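Local coordinates for protein nicking enzyme (Staphylococcus aureus, PDB 4HT4) that probably nicks one strand of plasmid DNA as the relaxase that starts conjugative transfer of antibiotic resistance, this chain being its DNA-binding relaxase domain, at residues 82-96 against 124-137. The protein carries 1 engineered substitution. Sequence-based numbering, arbitrary orientation.
With NI (nickel (II) ion), chain C; nucleotides of chain B.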
loop_
_atom_site.group_PDB
_atom_site.type_symbol
_atom_site.label_atom_id
_atom_site.label_comp_id
_atom_site.label_asym_id
_atom_site.label_seq_id
_atom_site.Cartn_x
_atom_site.Cartn_y
_atom_site.Cartn_z
ATOM N N VAL A 82 8.644 8.455 -4.131
ATOM C CA VAL A 82 7.515 9.016 -3.397
ATOM C C VAL A 82 6.795 8.008 -2.502
ATOM O O VAL A 82 6.290 8.372 -1.440
ATOM C CB VAL A 82 6.497 9.696 -4.336
ATOM C CG1 VAL A 82 7.115 10.925 -4.979
ATOM C CG2 VAL A 82 6.008 8.721 -5.397
ATOM N N ALA A 83 6.750 6.750 -2.923
ATOM C CA ALA A 83 6.021 5.738 -2.169
ATOM C C ALA A 83 6.482 4.319 -2.478
ATOM O O ALA A 83 7.292 4.093 -3.378
ATOM C CB ALA A 83 4.524 5.871 -2.418
ATOM N N ARG A 84 5.955 3.369 -1.714
ATOM C CA ARG A 84 6.207 1.956 -1.941
ATOM C C ARG A 84 4.899 1.261 -2.276
ATOM O O ARG A 84 3.923 1.380 -1.539
ATOM C CB ARG A 84 6.807 1.316 -0.692
ATOM C CG ARG A 84 6.808 -0.203 -0.720
ATOM C CD ARG A 84 7.159 -0.785 0.640
ATOM N NE ARG A 84 8.402 -0.230 1.167
ATOM C CZ ARG A 84 9.614 -0.655 0.823
ATOM N NH1 ARG A 84 9.749 -1.640 -0.054
ATOM N NH2 ARG A 84 10.690 -0.094 1.352
ATOM N N GLU A 85 4.874 0.535 -3.387
ATOM C CA GLU A 85 3.677 -0.210 -3.750
ATOM C C GLU A 85 3.842 -1.699 -3.478
ATOM O O GLU A 85 4.794 -2.327 -3.943
ATOM C CB GLU A 85 3.304 0.013 -5.215
ATOM C CG GLU A 85 1.998 -0.663 -5.605
ATOM C CD GLU A 85 1.613 -0.416 -7.049
ATOM O OE1 GLU A 85 2.504 -0.097 -7.862
ATOM O OE2 GLU A 85 0.412 -0.542 -7.372
ATOM N N ILE A 86 2.904 -2.255 -2.720
ATOM C CA ILE A 86 2.874 -3.685 -2.464
ATOM C C ILE A 86 1.577 -4.277 -2.989
ATOM O O ILE A 86 0.494 -3.936 -2.510
ATOM C CB ILE A 86 2.982 -3.995 -0.964
ATOM C CG1 ILE A 86 4.345 -3.565 -0.426
ATOM C CG2 ILE A 86 2.761 -5.477 -0.711
ATOM C CD1 ILE A 86 4.527 -3.846 1.045
ATOM N N ILE A 87 1.679 -5.154 -3.982
ATOM C CA ILE A 87 0.496 -5.846 -4.473
ATOM C C ILE A 87 0.499 -7.295 -4.004
ATOM O O ILE A 87 1.545 -7.946 -3.951
ATOM C CB ILE A 87 0.342 -5.756 -6.012
ATOM C CG1 ILE A 87 1.316 -6.691 -6.730
ATOM C CG2 ILE A 87 0.535 -4.324 -6.481
ATOM C CD1 ILE A 87 1.065 -6.797 -8.219
ATOM N N ILE A 88 -0.676 -7.789 -3.634
ATOM C CA ILE A 88 -0.803 -9.147 -3.124
ATOM C C ILE A 88 -1.941 -9.889 -3.807
ATOM O O ILE A 88 -2.994 -9.316 -4.082
ATOM C CB ILE A 88 -1.031 -9.162 -1.598
ATOM C CG1 ILE A 88 -2.195 -8.241 -1.221
ATOM C CG2 ILE A 88 0.232 -8.745 -0.866
ATOM C CD1 ILE A 88 -2.435 -8.141 0.270
ATOM N N GLY A 89 -1.717 -11.169 -4.082
ATOM C CA GLY A 89 -2.737 -12.005 -4.682
ATOM C C GLY A 89 -3.740 -12.469 -3.646
ATOM O O GLY A 89 -3.365 -13.003 -2.603
ATOM N N LEU A 90 -5.021 -12.257 -3.929
ATOM C CA LEU A 90 -6.084 -12.688 -3.031
ATOM C C LEU A 90 -6.717 -13.980 -3.542
ATOM O O LEU A 90 -6.903 -14.146 -4.746
ATOM C CB LEU A 90 -7.147 -11.596 -2.901
ATOM C CG LEU A 90 -6.674 -10.246 -2.362
ATOM C CD1 LEU A 90 -7.831 -9.261 -2.293
ATOM C CD2 LEU A 90 -6.036 -10.419 -0.995
ATOM N N PRO A 91 -7.049 -14.899 -2.623
ATOM C CA PRO A 91 -7.686 -16.176 -2.970
ATOM C C PRO A 91 -9.041 -15.965 -3.641
ATOM O O PRO A 91 -9.922 -15.333 -3.057
ATOM C CB PRO A 91 -7.865 -16.860 -1.611
ATOM C CG PRO A 91 -7.805 -15.754 -0.610
ATOM C CD PRO A 91 -6.850 -14.758 -1.171
ATOM N N ASN A 92 -9.199 -16.497 -4.849
ATOM C CA ASN A 92 -10.404 -16.261 -5.640
ATOM C C ASN A 92 -11.615 -17.091 -5.215
ATOM O O ASN A 92 -12.698 -16.949 -5.783
ATOM C CB ASN A 92 -10.119 -16.461 -7.131
ATOM C CG ASN A 92 -9.645 -17.861 -7.453
ATOM O OD1 ASN A 92 -9.161 -18.585 -6.582
ATOM N ND2 ASN A 92 -9.775 -18.250 -8.716
ATOM N N GLU A 93 -11.438 -17.953 -4.219
ATOM C CA GLU A 93 -12.561 -18.712 -3.677
ATOM C C GLU A 93 -13.256 -17.932 -2.568
ATOM O O GLU A 93 -14.342 -18.301 -2.121
ATOM C CB GLU A 93 -12.112 -20.082 -3.164
ATOM C CG GLU A 93 -10.881 -20.052 -2.281
ATOM C CD GLU A 93 -9.604 -20.244 -3.070
ATOM O OE1 GLU A 93 -9.676 -20.801 -4.186
ATOM O OE2 GLU A 93 -8.531 -19.837 -2.579
ATOM N N PHE A 94 -12.620 -16.852 -2.132
ATOM C CA PHE A 94 -13.193 -15.986 -1.112
ATOM C C PHE A 94 -14.290 -15.099 -1.683
ATOM O O PHE A 94 -14.217 -14.661 -2.832
ATOM C CB PHE A 94 -12.113 -15.096 -0.495
ATOM C CG PHE A 94 -11.412 -15.709 0.682
ATOM C CD1 PHE A 94 -11.615 -17.034 1.018
ATOM C CD2 PHE A 94 -10.545 -14.952 1.449
ATOM C CE1 PHE A 94 -10.967 -17.592 2.102
ATOM C CE2 PHE A 94 -9.895 -15.504 2.534
ATOM C CZ PHE A 94 -10.106 -16.826 2.860
ATOM N N ASP A 95 -15.305 -14.834 -0.867
ATOM C CA ASP A 95 -16.314 -13.842 -1.204
ATOM C C ASP A 95 -15.709 -12.467 -0.938
ATOM O O ASP A 95 -14.779 -12.353 -0.141
ATOM C CB ASP A 95 -17.576 -14.058 -0.365
ATOM C CG ASP A 95 -17.296 -14.047 1.121
ATOM O OD1 ASP A 95 -16.999 -15.127 1.674
ATOM O OD2 ASP A 95 -17.376 -12.961 1.735
ATOM N N PRO A 96 -16.215 -11.425 -1.623
ATOM C CA PRO A 96 -15.697 -10.059 -1.476
ATOM C C PRO A 96 -15.564 -9.607 -0.023
ATOM O O PRO A 96 -14.529 -9.052 0.345
ATOM C CB PRO A 96 -16.753 -9.215 -2.189
ATOM C CG PRO A 96 -17.279 -10.110 -3.237
ATOM C CD PRO A 96 -17.267 -11.497 -2.652
ATOM N N ILE A 124 -12.443 -8.107 -7.804
ATOM C CA ILE A 124 -13.031 -9.198 -7.042
ATOM C C ILE A 124 -14.046 -9.868 -7.963
ATOM O O ILE A 124 -14.390 -9.315 -9.010
ATOM C CB ILE A 124 -13.717 -8.703 -5.757
ATOM C CG1 ILE A 124 -12.925 -7.556 -5.132
ATOM C CG2 ILE A 124 -13.867 -9.838 -4.752
ATOM C CD1 ILE A 124 -13.466 -7.107 -3.794
ATOM N N ASN A 125 -14.512 -11.056 -7.580
ATOM C CA ASN A 125 -15.419 -11.850 -8.407
ATOM C C ASN A 125 -14.777 -12.259 -9.729
ATOM O O ASN A 125 -15.470 -12.617 -10.681
ATOM C CB ASN A 125 -16.739 -11.113 -8.661
ATOM C CG ASN A 125 -17.293 -10.466 -7.411
ATOM O OD1 ASN A 125 -17.151 -10.997 -6.311
ATOM N ND2 ASN A 125 -17.922 -9.308 -7.572
ATOM N N GLU A 126 -13.451 -12.200 -9.781
ATOM C CA GLU A 126 -12.715 -12.611 -10.970
ATOM C C GLU A 126 -11.667 -13.665 -10.645
ATOM O O GLU A 126 -11.500 -14.059 -9.490
ATOM C CB GLU A 126 -12.047 -11.413 -11.648
ATOM C CG GLU A 126 -13.008 -10.462 -12.333
ATOM C CD GLU A 126 -12.310 -9.572 -13.344
ATOM O OE1 GLU A 126 -12.862 -8.503 -13.679
ATOM O OE2 GLU A 126 -11.212 -9.948 -13.806
ATOM N N GLU A 127 -10.959 -14.107 -11.676
ATOM C CA GLU A 127 -9.942 -15.138 -11.532
ATOM C C GLU A 127 -8.739 -14.631 -10.742
ATOM O O GLU A 127 -8.113 -15.386 -9.999
ATOM C CB GLU A 127 -9.499 -15.630 -12.911
ATOM C CG GLU A 127 -8.527 -16.794 -12.880
ATOM C CD GLU A 127 -8.053 -17.193 -14.262
ATOM O OE1 GLU A 127 -7.397 -18.249 -14.384
ATOM O OE2 GLU A 127 -8.333 -16.449 -15.226
ATOM N N ASN A 128 -8.428 -13.348 -10.894
ATOM C CA ASN A 128 -7.251 -12.773 -10.251
ATOM C C ASN A 128 -7.572 -11.583 -9.349
ATOM O O ASN A 128 -7.291 -10.441 -9.701
ATOM C CB ASN A 128 -6.223 -12.361 -11.307
ATOM C CG ASN A 128 -4.934 -11.840 -10.699
ATOM O OD1 ASN A 128 -4.591 -12.174 -9.565
ATOM N ND2 ASN A 128 -4.217 -11.013 -11.450
ATOM N N PRO A 129 -8.168 -11.846 -8.179
ATOM C CA PRO A 129 -8.398 -10.750 -7.237
ATOM C C PRO A 129 -7.085 -10.351 -6.582
ATOM O O PRO A 129 -6.426 -11.197 -5.979
ATOM C CB PRO A 129 -9.325 -11.375 -6.189
ATOM C CG PRO A 129 -9.863 -12.616 -6.823
ATOM C CD PRO A 129 -8.775 -13.102 -7.714
ATOM N N HIS A 130 -6.703 -9.085 -6.711
ATOM C CA HIS A 130 -5.480 -8.601 -6.082
ATOM C C HIS A 130 -5.717 -7.292 -5.342
ATOM O O HIS A 130 -6.751 -6.647 -5.517
ATOM C CB HIS A 130 -4.355 -8.444 -7.113
ATOM C CG HIS A 130 -4.653 -7.453 -8.196
ATOM N ND1 HIS A 130 -5.182 -7.821 -9.415
ATOM C CD2 HIS A 130 -4.478 -6.113 -8.251
ATOM C CE1 HIS A 130 -5.328 -6.746 -10.171
ATOM N NE2 HIS A 130 -4.909 -5.696 -9.488
ATOM N N ALA A 131 -4.755 -6.908 -4.510
ATOM C CA ALA A 131 -4.873 -5.684 -3.730
ATOM C C ALA A 131 -3.596 -4.856 -3.781
ATOM O O ALA A 131 -2.525 -5.324 -3.394
ATOM C CB ALA A 131 -5.233 -6.009 -2.295
ATOM N N HIS A 132 -3.718 -3.621 -4.255
ATOM C CA HIS A 132 -2.587 -2.705 -4.303
ATOM C C HIS A 132 -2.471 -1.950 -2.985
ATOM O O HIS A 132 -3.473 -1.505 -2.426
ATOM C CB HIS A 132 -2.758 -1.705 -5.445
ATOM C CG HIS A 132 -2.979 -2.341 -6.782
ATOM N ND1 HIS A 132 -2.011 -2.366 -7.762
ATOM C CD2 HIS A 132 -4.060 -2.967 -7.303
ATOM C CE1 HIS A 132 -2.486 -2.983 -8.830
ATOM N NE2 HIS A 132 -3.728 -3.355 -8.579
ATOM N N LEU A 133 -1.248 -1.806 -2.489
ATOM C CA LEU A 133 -1.020 -1.078 -1.246
ATOM C C LEU A 133 0.052 -0.001 -1.401
ATOM O O LEU A 133 1.246 -0.299 -1.411
ATOM C CB LEU A 133 -0.640 -2.035 -0.111
ATOM C CG LEU A 133 -1.735 -2.914 0.497
ATOM C CD1 LEU A 133 -2.004 -4.146 -0.353
ATOM C CD2 LEU A 133 -1.358 -3.314 1.914
ATOM N N LEU A 134 -0.383 1.249 -1.526
ATOM C CA LEU A 134 0.538 2.380 -1.580
ATOM C C LEU A 134 0.929 2.819 -0.176
ATOM O O LEU A 134 0.087 3.263 0.605
ATOM C CB LEU A 134 -0.084 3.553 -2.337
ATOM C CG LEU A 134 0.293 3.702 -3.809
ATOM C CD1 LEU A 134 -0.372 4.931 -4.403
ATOM C CD2 LEU A 134 1.801 3.786 -3.960
ATOM N N CYS A 135 2.216 2.701 0.135
ATOM C CA CYS A 135 2.712 3.004 1.470
ATOM C C CYS A 135 3.722 4.146 1.448
ATOM O O CYS A 135 4.527 4.258 0.523
ATOM C CB CYS A 135 3.354 1.759 2.080
ATOM S SG CYS A 135 2.291 0.299 2.074
ATOM N N THR A 136 3.674 4.989 2.475
ATOM C CA THR A 136 4.612 6.099 2.597
ATOM C C THR A 136 6.012 5.589 2.922
ATOM O O THR A 136 6.174 4.518 3.504
ATOM C CB THR A 136 4.170 7.095 3.683
ATOM O OG1 THR A 136 4.041 6.415 4.938
ATOM C CG2 THR A 136 2.837 7.724 3.312
ATOM N N LEU A 137 7.023 6.362 2.540
ATOM C CA LEU A 137 8.409 5.979 2.777
ATOM C C LEU A 137 8.975 6.685 4.006
ATOM O O LEU A 137 10.132 6.481 4.374
ATOM C CB LEU A 137 9.269 6.295 1.553
ATOM C CG LEU A 137 8.898 5.614 0.235
ATOM C CD1 LEU A 137 9.807 6.094 -0.878
ATOM C CD2 LEU A 137 8.985 4.110 0.373
HETATM NI NI NI C . -4.421 -3.983 -10.327
ATOM P P DG B 25 -1.167 -19.840 -13.650
ATOM O OP1 DG B 25 -1.647 -21.098 -13.035
ATOM O OP2 DG B 25 -0.223 -19.890 -14.789
ATOM O "O5'" DG B 25 -2.437 -18.979 -14.097
ATOM C "C5'" DG B 25 -3.528 -18.868 -13.199
ATOM C "C4'" DG B 25 -4.294 -17.582 -13.424
ATOM O "O4'" DG B 25 -5.382 -17.530 -12.467
ATOM C "C3'" DG B 25 -3.509 -16.312 -13.148
ATOM O "O3'" DG B 25 -4.234 -15.206 -13.650
ATOM C "C2'" DG B 25 -3.558 -16.322 -11.629
ATOM C "C1'" DG B 25 -5.044 -16.614 -11.443
ATOM N N9 DG B 25 -5.400 -17.205 -10.157
ATOM C C8 DG B 25 -5.694 -18.524 -9.914
ATOM N N7 DG B 25 -5.985 -18.764 -8.667
ATOM C C5 DG B 25 -5.879 -17.527 -8.043
ATOM C C6 DG B 25 -6.081 -17.173 -6.689
ATOM O O6 DG B 25 -6.403 -17.903 -5.739
ATOM N N1 DG B 25 -5.870 -15.812 -6.483
ATOM C C2 DG B 25 -5.511 -14.913 -7.461
ATOM N N2 DG B 25 -5.355 -13.644 -7.060
ATOM N N3 DG B 25 -5.318 -15.233 -8.735
ATOM C C4 DG B 25 -5.520 -16.555 -8.950
ATOM P P DT B 20 15.196 -5.752 -6.087
ATOM O OP1 DT B 20 15.938 -6.079 -7.324
ATOM O OP2 DT B 20 13.751 -5.442 -6.148
ATOM O "O5'" DT B 20 15.387 -6.948 -5.049
ATOM C "C5'" DT B 20 16.692 -7.395 -4.720
ATOM C "C4'" DT B 20 16.733 -7.847 -3.274
ATOM O "O4'" DT B 20 16.363 -6.727 -2.431
ATOM C "C3'" DT B 20 15.771 -8.980 -2.934
ATOM O "O3'" DT B 20 16.376 -9.896 -2.026
ATOM C "C2'" DT B 20 14.598 -8.255 -2.284
ATOM C "C1'" DT B 20 15.314 -7.113 -1.573
ATOM N N1 DT B 20 14.455 -5.929 -1.331
ATOM C C2 DT B 20 14.476 -5.334 -0.093
ATOM O O2 DT B 20 15.168 -5.728 0.823
ATOM N N3 DT B 20 13.650 -4.249 0.039
ATOM C C4 DT B 20 12.823 -3.714 -0.927
ATOM O O4 DT B 20 12.116 -2.736 -0.719
ATOM C C5 DT B 20 12.851 -4.385 -2.201
ATOM C C7 DT B 20 11.996 -3.894 -3.328
ATOM C C6 DT B 20 13.654 -5.446 -2.342
ATOM P P DC B 26 -3.726 -14.423 -14.958
ATOM O OP1 DC B 26 -4.914 -14.136 -15.791
ATOM O OP2 DC B 26 -2.580 -15.169 -15.526
ATOM O "O5'" DC B 26 -3.201 -13.028 -14.388
ATOM C "C5'" DC B 26 -2.015 -12.985 -13.615
ATOM C "C4'" DC B 26 -1.550 -11.551 -13.476
ATOM O "O4'" DC B 26 -0.115 -11.536 -13.288
ATOM C "C3'" DC B 26 -1.799 -10.697 -14.709
ATOM O "O3'" DC B 26 -1.940 -9.332 -14.332
ATOM C "C2'" DC B 26 -0.545 -10.951 -15.540
ATOM C "C1'" DC B 26 0.532 -11.104 -14.470
ATOM N N1 DC B 26 1.576 -12.110 -14.805
ATOM C C2 DC B 26 2.906 -11.704 -14.939
ATOM O O2 DC B 26 3.191 -10.511 -14.780
ATOM N N3 DC B 26 3.850 -12.630 -15.238
ATOM C C4 DC B 26 3.502 -13.906 -15.403
ATOM N N4 DC B 26 4.465 -14.784 -15.697
ATOM C C5 DC B 26 2.153 -14.342 -15.270
ATOM C C6 DC B 26 1.232 -13.419 -14.972
HETATM O O HOH W 1 -3.191 -5.070 -11.406
HETATM O O HOH W 2 -4.241 -2.210 -11.168
#
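H132 and E85 lie side by side on one face of two antiparallel strands, 82-89 and 130-136. H132 ND1 donates to E85 OE2 at 3.1 Å; OE2 lies close to the ring plane, while ND1 approaches it from its anti side, 29° out of the carboxylate plane. The E85 chain is fully extended, its CG trans to N (chi1 -176°), which carries the carboxylate to the ring edge. This bond and that of NE2 to nickel (2.0 Å) together hold the ring's rotation; the carboxylate probably makes the imidazole a stronger ligand. H130 NE2 binds the same ion, its ND1 donating weakly to N128 O; two waters are further ligands. I87 CG2 packs beside H132 ND1.

R84 and C135 exchange two backbone bonds, as do I88 and A131; I86 N donates to L133 O, the return bond being weak. On the face carrying these residues, I88 CG1 meets the small A131 CB at 3.9 Å and I88 CD1 slants across L133 CD1. L90 N donates to P129 O (2.7 Å), whereas L90 O accepts DG25 N1 of chain B and N128 OD1 its N2. R84 NH1 reaches DT20 O4 of chain B almost straight (171°). H130-A131-H132, with H122 of neighbouring strand 117-122, form the HUH (His-hydrophobic-His) metal site typical of MobA/MobL relaxases.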